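Local coordinates for protein dimethyl-sulfide monooxygenase (Hyphomicrobium sulfonivorans, PDB 6AK1) that oxidises dimethyl sulfide to methanethiol and formaldehyde with NADH and oxygen, as the large subunit of an FMN-dependent monooxygenase, at residues I261-E266 against R270-I275; Q256-I261 against I275-L280; E293-E298 against V405-D410. All blocks are in the same frame, centred on the assembly; numbering follows the deposited sequence.

Interaction 1: residues I261-E266 against R270-I275; sequences IRNQAE and RSRDSI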
loop_
_atom_site.group_PDB
_atom_site.type_symbol
_atom_site.label_atom_id
_atom_site.label_comp_id
_atom_site.label_asym_id
_atom_site.label_seq_id
_atom_site.Cartn_x
_atom_site.Cartn_y
_atom_site.Cartn_z
ATOM N N ILE A 261 -17.233 5.054 -0.491
ATOM C CA ILE A 261 -16.193 5.062 0.541
ATOM C C ILE A 261 -16.356 6.273 1.448
ATOM O O ILE A 261 -16.264 6.161 2.677
ATOM C CB ILE A 261 -14.788 5.011 -0.099
ATOM C CG1 ILE A 261 -14.454 3.585 -0.542
ATOM C CG2 ILE A 261 -13.723 5.576 0.843
ATOM C CD1 ILE A 261 -13.333 3.513 -1.569
ATOM N N ARG A 262 -16.627 7.446 0.860
ATOM C CA ARG A 262 -16.769 8.651 1.677
ATOM C C ARG A 262 -18.083 8.657 2.465
ATOM O O ARG A 262 -18.150 9.274 3.535
ATOM C CB ARG A 262 -16.634 9.901 0.801
ATOM C CG ARG A 262 -15.290 9.987 0.053
ATOM C CD ARG A 262 -15.018 11.367 -0.571
ATOM N NE ARG A 262 -14.012 11.289 -1.627
ATOM C CZ ARG A 262 -12.695 11.288 -1.425
ATOM N NH1 ARG A 262 -12.200 11.359 -0.192
ATOM N NH2 ARG A 262 -11.871 11.197 -2.460
ATOM N N ASN A 263 -19.125 7.969 1.973
ATOM C CA ASN A 263 -20.309 7.738 2.800
ATOM C C ASN A 263 -19.956 6.880 4.012
ATOM O O ASN A 263 -20.352 7.180 5.146
ATOM C CB ASN A 263 -21.420 7.067 1.981
ATOM C CG ASN A 263 -21.979 7.968 0.880
ATOM O OD1 ASN A 263 -21.836 9.191 0.919
ATOM N ND2 ASN A 263 -22.624 7.354 -0.108
ATOM N N GLN A 264 -19.198 5.806 3.784
ATOM C CA GLN A 264 -18.781 4.930 4.874
ATOM C C GLN A 264 -17.862 5.652 5.860
ATOM O O GLN A 264 -17.906 5.373 7.066
ATOM C CB GLN A 264 -18.116 3.674 4.295
ATOM C CG GLN A 264 -19.125 2.638 3.755
ATOM C CD GLN A 264 -18.642 1.850 2.524
ATOM O OE1 GLN A 264 -17.445 1.741 2.261
ATOM N NE2 GLN A 264 -19.593 1.308 1.760
ATOM N N ALA A 265 -17.046 6.600 5.385
ATOM C CA ALA A 265 -16.196 7.345 6.311
ATOM C C ALA A 265 -17.044 8.157 7.278
ATOM O O ALA A 265 -16.833 8.119 8.497
ATOM C CB ALA A 265 -15.233 8.253 5.546
ATOM N N GLU A 266 -18.029 8.883 6.743
ATOM C CA GLU A 266 -18.950 9.640 7.585
ATOM C C GLU A 266 -19.741 8.726 8.519
ATOM O O GLU A 266 -19.973 9.072 9.685
ATOM C CB GLU A 266 -19.894 10.457 6.709
ATOM C CG GLU A 266 -19.255 11.697 6.143
ATOM C CD GLU A 266 -20.279 12.635 5.547
ATOM O OE1 GLU A 266 -21.031 12.200 4.645
ATOM O OE2 GLU A 266 -20.342 13.800 6.003
ATOM N N ARG A 270 -16.171 10.116 10.709
ATOM C CA ARG A 270 -15.081 10.882 10.122
ATOM C C ARG A 270 -15.633 11.799 9.031
ATOM O O ARG A 270 -16.833 11.801 8.739
ATOM C CB ARG A 270 -14.012 9.926 9.587
ATOM C CG ARG A 270 -13.663 8.788 10.550
ATOM C CD ARG A 270 -12.740 7.741 9.888
ATOM N NE ARG A 270 -11.403 8.261 9.568
ATOM C CZ ARG A 270 -10.534 7.633 8.779
ATOM N NH1 ARG A 270 -10.865 6.468 8.241
ATOM N NH2 ARG A 270 -9.340 8.163 8.522
ATOM N N SER A 271 -14.749 12.593 8.437
ATOM C CA SER A 271 -15.105 13.464 7.323
ATOM C C SER A 271 -14.969 12.735 5.991
ATOM O O SER A 271 -14.243 11.747 5.866
ATOM C CB SER A 271 -14.217 14.707 7.294
ATOM O OG SER A 271 -14.290 15.398 8.513
ATOM N N ARG A 272 -15.653 13.270 4.974
ATOM C CA ARG A 272 -15.527 12.711 3.633
ATOM C C ARG A 272 -14.105 12.851 3.097
ATOM O O ARG A 272 -13.667 12.027 2.284
ATOM C CB ARG A 272 -16.532 13.379 2.695
ATOM C CG ARG A 272 -17.963 13.277 3.190
ATOM C CD ARG A 272 -18.964 13.819 2.170
ATOM N NE ARG A 272 -19.063 12.985 0.974
ATOM C CZ ARG A 272 -19.759 11.853 0.912
ATOM N NH1 ARG A 272 -20.413 11.409 1.978
ATOM N NH2 ARG A 272 -19.797 11.155 -0.212
ATOM N N ASP A 273 -13.366 13.870 3.539
ATOM C CA ASP A 273 -11.995 14.073 3.097
ATOM C C ASP A 273 -10.961 13.497 4.066
ATOM O O ASP A 273 -9.772 13.795 3.937
ATOM C CB ASP A 273 -11.733 15.567 2.857
ATOM C CG ASP A 273 -11.836 16.403 4.126
ATOM O OD1 ASP A 273 -12.441 15.932 5.112
ATOM O OD2 ASP A 273 -11.311 17.542 4.136
ATOM N N SER A 274 -11.385 12.678 5.026
ATOM C CA SER A 274 -10.462 12.054 5.969
ATOM C C SER A 274 -9.671 10.917 5.341
ATOM O O SER A 274 -8.603 10.560 5.852
ATOM C CB SER A 274 -11.227 11.516 7.182
ATOM O OG SER A 274 -11.752 12.578 7.968
ATOM N N ILE A 275 -10.176 10.343 4.254
ATOM C CA ILE A 275 -9.534 9.237 3.559
ATOM C C ILE A 275 -9.100 9.747 2.199
ATOM O O ILE A 275 -9.909 10.322 1.462
ATOM C CB ILE A 275 -10.487 8.039 3.405
ATOM C CG1 ILE A 275 -11.119 7.677 4.752
ATOM C CG2 ILE A 275 -9.767 6.846 2.776
ATOM C CD1 ILE A 275 -12.101 6.498 4.672
HETATM O O HOH W 1 -19.290 11.941 10.599
#
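At the turn leading from helix 251-267 into strand 276-284 of the TIM barrel, Arg272 and Arg262 each reach across to the other segment. The Arg272 chain, bent at its third torsion (69°), lays one guanidinium face over Arg262 CB while its edge meets two acceptors. Asn263 OD1 takes both Arg272 NH1 (2.8 Å) and Arg272 NH2 (3.0 Å), and Glu266 OE1 forms a salt bridge with Arg272 NH1 at 2.8 Å. The carboxylate is turned 79° from the guanidinium plane; NH1 meets OE1 from above the carboxylate. With an alanine in place of Arg272, Glu266 would probably be left without its charge partner and Asn263 set free to turn. In the other direction, Arg262 NH1 gives Arg272 O a bond of 3.0 Å (161°) and Ile275 O a weak one; Arg262 NH2 turns to Gly390 O and Asp392. Nearer the end of the helix, Arg270 N donates to Ala265 O at 3.1 Å, and a water bridges Glu266 O and Arg270 O. On the buried side, Ala265 CB packs on Ile275 CD1, and the Ile275 side chain touches Met244 of strand 243-246, while Arg270 reaches Ala238 O in helix 232-240.

Interaction 2: residues Q256-I261 against I275-L280; sequences QITTDI and IKIFML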
loop_
_atom_site.group_PDB
_atom_site.type_symbol
_atom_site.label_atom_id
_atom_site.label_comp_id
_atom_site.label_asym_id
_atom_site.label_seq_id
_atom_site.Cartn_x
_atom_site.Cartn_y
_atom_site.Cartn_z
ATOM N N GLN A 256 -18.980 5.829 -8.222
ATOM C CA GLN A 256 -19.744 5.140 -7.185
ATOM C C GLN A 256 -18.839 4.611 -6.079
ATOM O O GLN A 256 -19.169 4.739 -4.894
ATOM C CB GLN A 256 -20.563 3.993 -7.794
ATOM C CG GLN A 256 -21.667 3.486 -6.865
ATOM C CD GLN A 256 -22.644 4.596 -6.507
ATOM O OE1 GLN A 256 -23.376 5.104 -7.379
ATOM N NE2 GLN A 256 -22.639 5.008 -5.233
ATOM N N ILE A 257 -17.690 4.031 -6.445
ATOM C CA ILE A 257 -16.770 3.506 -5.437
ATOM C C ILE A 257 -16.365 4.603 -4.457
ATOM O O ILE A 257 -16.430 4.418 -3.238
ATOM C CB ILE A 257 -15.546 2.854 -6.108
ATOM C CG1 ILE A 257 -15.936 1.531 -6.770
ATOM C CG2 ILE A 257 -14.445 2.598 -5.094
ATOM C CD1 ILE A 257 -14.776 0.813 -7.471
ATOM N N THR A 258 -15.967 5.770 -4.970
ATOM C CA THR A 258 -15.440 6.812 -4.085
ATOM C C THR A 258 -16.535 7.538 -3.325
ATOM O O THR A 258 -16.307 7.975 -2.192
ATOM C CB THR A 258 -14.605 7.830 -4.871
ATOM O OG1 THR A 258 -15.426 8.525 -5.832
ATOM C CG2 THR A 258 -13.456 7.118 -5.581
ATOM N N THR A 259 -17.714 7.700 -3.932
ATOM C CA THR A 259 -18.868 8.207 -3.195
ATOM C C THR A 259 -19.244 7.260 -2.057
ATOM O O THR A 259 -19.510 7.706 -0.934
ATOM C CB THR A 259 -20.053 8.408 -4.148
ATOM O OG1 THR A 259 -19.716 9.389 -5.138
ATOM C CG2 THR A 259 -21.297 8.856 -3.391
ATOM N N ASP A 260 -19.254 5.945 -2.327
ATOM C CA ASP A 260 -19.555 4.965 -1.277
ATOM C C ASP A 260 -18.526 4.998 -0.149
ATOM O O ASP A 260 -18.893 4.957 1.034
ATOM C CB ASP A 260 -19.645 3.555 -1.865
ATOM C CG ASP A 260 -20.949 3.321 -2.631
ATOM O OD1 ASP A 260 -21.870 4.168 -2.510
ATOM O OD2 ASP A 260 -21.066 2.287 -3.336
ATOM N N ILE A 261 -17.233 5.054 -0.491
ATOM C CA ILE A 261 -16.193 5.062 0.541
ATOM C C ILE A 261 -16.356 6.273 1.448
ATOM O O ILE A 261 -16.264 6.161 2.677
ATOM C CB ILE A 261 -14.788 5.011 -0.099
ATOM C CG1 ILE A 261 -14.454 3.585 -0.542
ATOM C CG2 ILE A 261 -13.723 5.576 0.843
ATOM C CD1 ILE A 261 -13.333 3.513 -1.569
ATOM N N ILE A 275 -10.176 10.343 4.254
ATOM C CA ILE A 275 -9.534 9.237 3.559
ATOM C C ILE A 275 -9.100 9.747 2.199
ATOM O O ILE A 275 -9.909 10.322 1.462
ATOM C CB ILE A 275 -10.487 8.039 3.405
ATOM C CG1 ILE A 275 -11.119 7.677 4.752
ATOM C CG2 ILE A 275 -9.767 6.846 2.776
ATOM C CD1 ILE A 275 -12.101 6.498 4.672
ATOM N N LYS A 276 -7.833 9.545 1.865
ATOM C CA LYS A 276 -7.334 9.855 0.538
ATOM C C LYS A 276 -7.380 8.574 -0.277
ATOM O O LYS A 276 -6.923 7.529 0.190
ATOM C CB LYS A 276 -5.920 10.422 0.607
ATOM C CG LYS A 276 -5.774 11.530 1.625
ATOM C CD LYS A 276 -6.708 12.683 1.307
ATOM C CE LYS A 276 -6.818 13.627 2.500
ATOM N NZ LYS A 276 -7.653 14.828 2.202
ATOM N N ILE A 277 -7.968 8.643 -1.471
ATOM C CA ILE A 277 -8.277 7.455 -2.259
ATOM C C ILE A 277 -7.320 7.390 -3.449
ATOM O O ILE A 277 -7.249 8.320 -4.261
ATOM C CB ILE A 277 -9.746 7.450 -2.711
ATOM C CG1 ILE A 277 -10.672 7.502 -1.486
ATOM C CG2 ILE A 277 -10.033 6.228 -3.550
ATOM C CD1 ILE A 277 -12.156 7.530 -1.809
ATOM N N PHE A 278 -6.584 6.294 -3.548
ATOM C CA PHE A 278 -5.597 6.101 -4.595
ATOM C C PHE A 278 -6.027 4.910 -5.431
ATOM O O PHE A 278 -6.385 3.863 -4.881
ATOM C CB PHE A 278 -4.200 5.852 -4.009
ATOM C CG PHE A 278 -3.789 6.854 -2.981
ATOM C CD1 PHE A 278 -3.971 8.208 -3.210
ATOM C CD2 PHE A 278 -3.228 6.444 -1.773
ATOM C CE1 PHE A 278 -3.591 9.153 -2.247
ATOM C CE2 PHE A 278 -2.837 7.376 -0.810
ATOM C CZ PHE A 278 -3.025 8.735 -1.046
ATOM N N MET A 279 -5.989 5.059 -6.744
ATOM C CA MET A 279 -6.392 3.981 -7.627
ATOM C C MET A 279 -5.176 3.436 -8.355
ATOM O O MET A 279 -4.228 4.160 -8.646
ATOM C CB MET A 279 -7.445 4.445 -8.642
ATOM C CG MET A 279 -6.981 5.585 -9.543
ATOM S SD MET A 279 -8.144 5.993 -10.863
ATOM C CE MET A 279 -7.757 4.719 -12.073
ATOM N N LEU A 280 -5.214 2.148 -8.642
ATOM C CA LEU A 280 -4.179 1.525 -9.449
ATOM C C LEU A 280 -4.287 2.015 -10.892
ATOM O O LEU A 280 -5.384 2.096 -11.452
ATOM C CB LEU A 280 -4.306 0.003 -9.371
ATOM C CG LEU A 280 -3.483 -0.827 -10.362
ATOM C CD1 LEU A 280 -2.023 -0.653 -10.036
ATOM C CD2 LEU A 280 -3.866 -2.287 -10.283
#
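Ile277 meets Thr258 and Ile261 where helix 251-267 packs on the outside of strand 276-284, in the beta-alpha-beta unit formed with strand 243-246. The tight part centres on one methyl group, Ile277 CD1. It comes tip to tip with Ile261, 3.6 Å from Ile261 CG2, and also lies 3.9 Å from Thr258 CB. Ile277 CG1 stands beside its backbone N (chi1 -59°), sending CD1 between the two helix residues, while Ile277 CG2 approaches Thr258 CG2 at 4.1 Å. Ile275 CD1 adds a more distant touch, 4.3 Å from Ile261 CG2. All four residues are buried, and the contact is wholly apolar. The Thr258 hydroxyl, set between its own N and carbonyl carbon, is turned to Ala254 O and Gly389 O, leaving carbon to face the strand. Elsewhere the pairing is loose: Ile257 points its CB toward the strand, but its CG2 comes no closer than 5.9 Å, to Ile277 CG2. On the solvent side of the helix, Gln256 NE2 bonds Asp260 OD1 at 3.0 Å, one turn along, approaching from above the carboxylate plane. Beside this interface, Ile261 also rests on Met244 and Ile246 of the adjacent parallel strand 243-246, while on the other side of strand 276-284 Phe278 packs against Val6 and Asn8 of strand 6-12 and Asn395 of strand 393-397.

Interaction 3: residues E293-E298 against V405-D410; sequences EAKYQE and VTDFID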
loop_
_atom_site.group_PDB
_atom_site.type_symbol
_atom_site.label_atom_id
_atom_site.label_comp_id
_atom_site.label_asym_id
_atom_site.label_seq_id
_atom_site.Cartn_x
_atom_site.Cartn_y
_atom_site.Cartn_z
ATOM N N GLU A 293 2.157 4.964 -28.063
ATOM C CA GLU A 293 1.594 3.719 -28.562
ATOM C C GLU A 293 2.687 2.755 -29.015
ATOM O O GLU A 293 2.619 1.554 -28.726
ATOM C CB GLU A 293 0.603 4.021 -29.695
ATOM C CG GLU A 293 -0.030 2.784 -30.344
ATOM C CD GLU A 293 -0.841 1.930 -29.365
ATOM O OE1 GLU A 293 -1.448 2.481 -28.415
ATOM O OE2 GLU A 293 -0.854 0.693 -29.549
ATOM N N ALA A 294 3.708 3.254 -29.723
ATOM C CA ALA A 294 4.787 2.366 -30.159
ATOM C C ALA A 294 5.565 1.801 -28.973
ATOM O O ALA A 294 6.026 0.655 -29.029
ATOM C CB ALA A 294 5.731 3.094 -31.119
ATOM N N LYS A 295 5.740 2.588 -27.905
ATOM C CA LYS A 295 6.369 2.067 -26.690
ATOM C C LYS A 295 5.519 0.962 -26.071
ATOM O O LYS A 295 6.033 -0.092 -25.674
ATOM C CB LYS A 295 6.591 3.209 -25.693
ATOM C CG LYS A 295 7.156 2.775 -24.355
ATOM C CD LYS A 295 7.415 3.982 -23.437
ATOM C CE LYS A 295 8.449 4.940 -24.048
ATOM N NZ LYS A 295 8.507 6.227 -23.296
ATOM N N TYR A 296 4.205 1.178 -26.019
ATOM C CA TYR A 296 3.280 0.160 -25.525
ATOM C C TYR A 296 3.418 -1.154 -26.295
ATOM O O TYR A 296 3.519 -2.233 -25.698
ATOM C CB TYR A 296 1.851 0.702 -25.621
ATOM C CG TYR A 296 0.775 -0.258 -25.183
ATOM C CD1 TYR A 296 0.632 -0.605 -23.839
ATOM C CD2 TYR A 296 -0.113 -0.807 -26.104
ATOM C CE1 TYR A 296 -0.365 -1.484 -23.422
ATOM C CE2 TYR A 296 -1.116 -1.691 -25.697
ATOM C CZ TYR A 296 -1.236 -2.017 -24.355
ATOM O OH TYR A 296 -2.216 -2.882 -23.940
ATOM N N GLN A 297 3.423 -1.085 -27.629
ATOM C CA GLN A 297 3.527 -2.302 -28.424
ATOM C C GLN A 297 4.896 -2.944 -28.255
ATOM O O GLN A 297 5.015 -4.174 -28.260
ATOM C CB GLN A 297 3.246 -1.992 -29.899
ATOM C CG GLN A 297 1.840 -1.396 -30.147
ATOM C CD GLN A 297 0.724 -2.400 -29.906
ATOM O OE1 GLN A 297 0.963 -3.610 -29.844
ATOM N NE2 GLN A 297 -0.496 -1.901 -29.743
ATOM N N GLU A 298 5.934 -2.123 -28.101
ATOM C CA GLU A 298 7.277 -2.642 -27.864
ATOM C C GLU A 298 7.332 -3.429 -26.558
ATOM O O GLU A 298 7.868 -4.537 -26.507
ATOM C CB GLU A 298 8.277 -1.477 -27.860
ATOM C CG GLU A 298 9.733 -1.884 -28.003
ATOM C CD GLU A 298 10.680 -0.687 -27.917
ATOM O OE1 GLU A 298 11.034 -0.128 -28.985
ATOM O OE2 GLU A 298 11.061 -0.305 -26.777
ATOM N N VAL A 405 8.456 5.471 -13.949
ATOM C CA VAL A 405 8.479 6.650 -13.083
ATOM C C VAL A 405 9.208 7.810 -13.755
ATOM O O VAL A 405 8.744 8.960 -13.721
ATOM C CB VAL A 405 9.135 6.294 -11.740
ATOM C CG1 VAL A 405 9.608 7.552 -11.040
ATOM C CG2 VAL A 405 8.186 5.502 -10.862
ATOM N N THR A 406 10.363 7.526 -14.362
ATOM C CA THR A 406 11.126 8.553 -15.066
ATOM C C THR A 406 10.320 9.186 -16.195
ATOM O O THR A 406 10.330 10.414 -16.355
ATOM C CB THR A 406 12.425 7.950 -15.602
ATOM O OG1 THR A 406 13.209 7.480 -14.499
ATOM C CG2 THR A 406 13.232 9.003 -16.373
ATOM N N ASP A 407 9.618 8.372 -16.994
ATOM C CA ASP A 407 8.796 8.932 -18.069
ATOM C C ASP A 407 7.658 9.784 -17.510
ATOM O O ASP A 407 7.357 10.861 -18.045
ATOM C CB ASP A 407 8.220 7.820 -18.949
ATOM C CG ASP A 407 9.213 7.276 -19.949
ATOM O OD1 ASP A 407 10.305 7.872 -20.116
ATOM O OD2 ASP A 407 8.881 6.245 -20.583
ATOM N N PHE A 408 7.001 9.315 -16.443
ATOM C CA PHE A 408 5.960 10.122 -15.814
ATOM C C PHE A 408 6.502 11.475 -15.373
ATOM O O PHE A 408 5.891 12.517 -15.637
ATOM C CB PHE A 408 5.352 9.392 -14.618
ATOM C CG PHE A 408 4.024 9.953 -14.200
ATOM C CD1 PHE A 408 3.955 10.995 -13.299
ATOM C CD2 PHE A 408 2.842 9.452 -14.747
ATOM C CE1 PHE A 408 2.744 11.529 -12.929
ATOM C CE2 PHE A 408 1.618 9.985 -14.374
ATOM C CZ PHE A 408 1.570 11.022 -13.469
ATOM N N ILE A 409 7.648 11.478 -14.692
ATOM C CA ILE A 409 8.223 12.739 -14.234
ATOM C C ILE A 409 8.582 13.633 -15.419
ATOM O O ILE A 409 8.271 14.825 -15.426
ATOM C CB ILE A 409 9.436 12.471 -13.328
ATOM C CG1 ILE A 409 8.991 11.687 -12.090
ATOM C CG2 ILE A 409 10.126 13.791 -12.929
ATOM C CD1 ILE A 409 10.148 11.209 -11.212
ATOM N N ASP A 410 9.204 13.068 -16.453
ATOM C CA ASP A 410 9.699 13.890 -17.558
ATOM C C ASP A 410 8.566 14.439 -18.425
ATOM O O ASP A 410 8.602 15.605 -18.833
ATOM C CB ASP A 410 10.678 13.080 -18.414
ATOM C CG ASP A 410 11.964 12.742 -17.664
ATOM O OD1 ASP A 410 12.226 13.357 -16.616
ATOM O OD2 ASP A 410 12.711 11.864 -18.122
#
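Lys295 and Asp407 join two helices on the outside of the TIM barrel, helix 289-300 and helix 403-418, the latter following barrel strand 393-397. The backbones stay well apart, with the CA atoms of Lys295 and Asp407 separated by 11.3 Å, and the two side chains span the interval from opposite directions.

The charged interaction is a salt bridge, with Lys295 NZ donating to Asp407 OD2 at 2.7 Å. Lys295 CG is anti to the backbone N (chi1 176°), carrying the chain outward from its helix before it bends at the third torsion to present the ammonium group. That group meets OD2 from above the carboxylate plane, 49° out of it. A second acceptor, Thr285 O in the loop before helix 289-300, also takes a bond from Lys295 NZ, so the ammonium is held by a charged oxygen and a backbone one. The Asp407 side chain touches Thr285 too, which brings that loop into the same small cluster.

Within the first helix, a further polar bond runs alongside: Gln297 NE2 donates to Glu293 OE2 at 2.6 Å, nearly straight at 168°, and spans one turn. It links the same two residues as the main-chain bond from Gln297 N to Glu293 O.

Apolar contacts seat each helix separately: Tyr296 packs on Val370 and Val372 of strand 370-372, and Val405 on Leu46 of the neighbouring helix 36-48. Between segments 293-298 and 405-410 the salt bridge is the direct link, and it lies at the surface.

Carbon contributes little across the gap, and the carboxylate is engaged through a single oxygen: Lys295 CE lies 3.7 Å from Asp407 OD2, whereas Asp407 OD1 is 4.0 Å from Lys295 NZ.

Overall arrangement
Following the chain from the N terminus, helix 251-267 supplies the first segments of interactions 1 and 2. Interaction 1 closes the short turn at the end of this helix and is nested inside the longer loop that interaction 2 closes when strand 276-284 returns along it. The two touch, share Ile261 and Ile275, and have centres 9 Å apart; together they join the helix to the connecting loop and the following strand. Helix 289-300 comes next and opens interaction 3, which follows in series and closes a much longer loop at helix 403-418. Its nearest atoms are about 10 Å from interaction 2, and it ties together two outer helices from distant parts of the sequence.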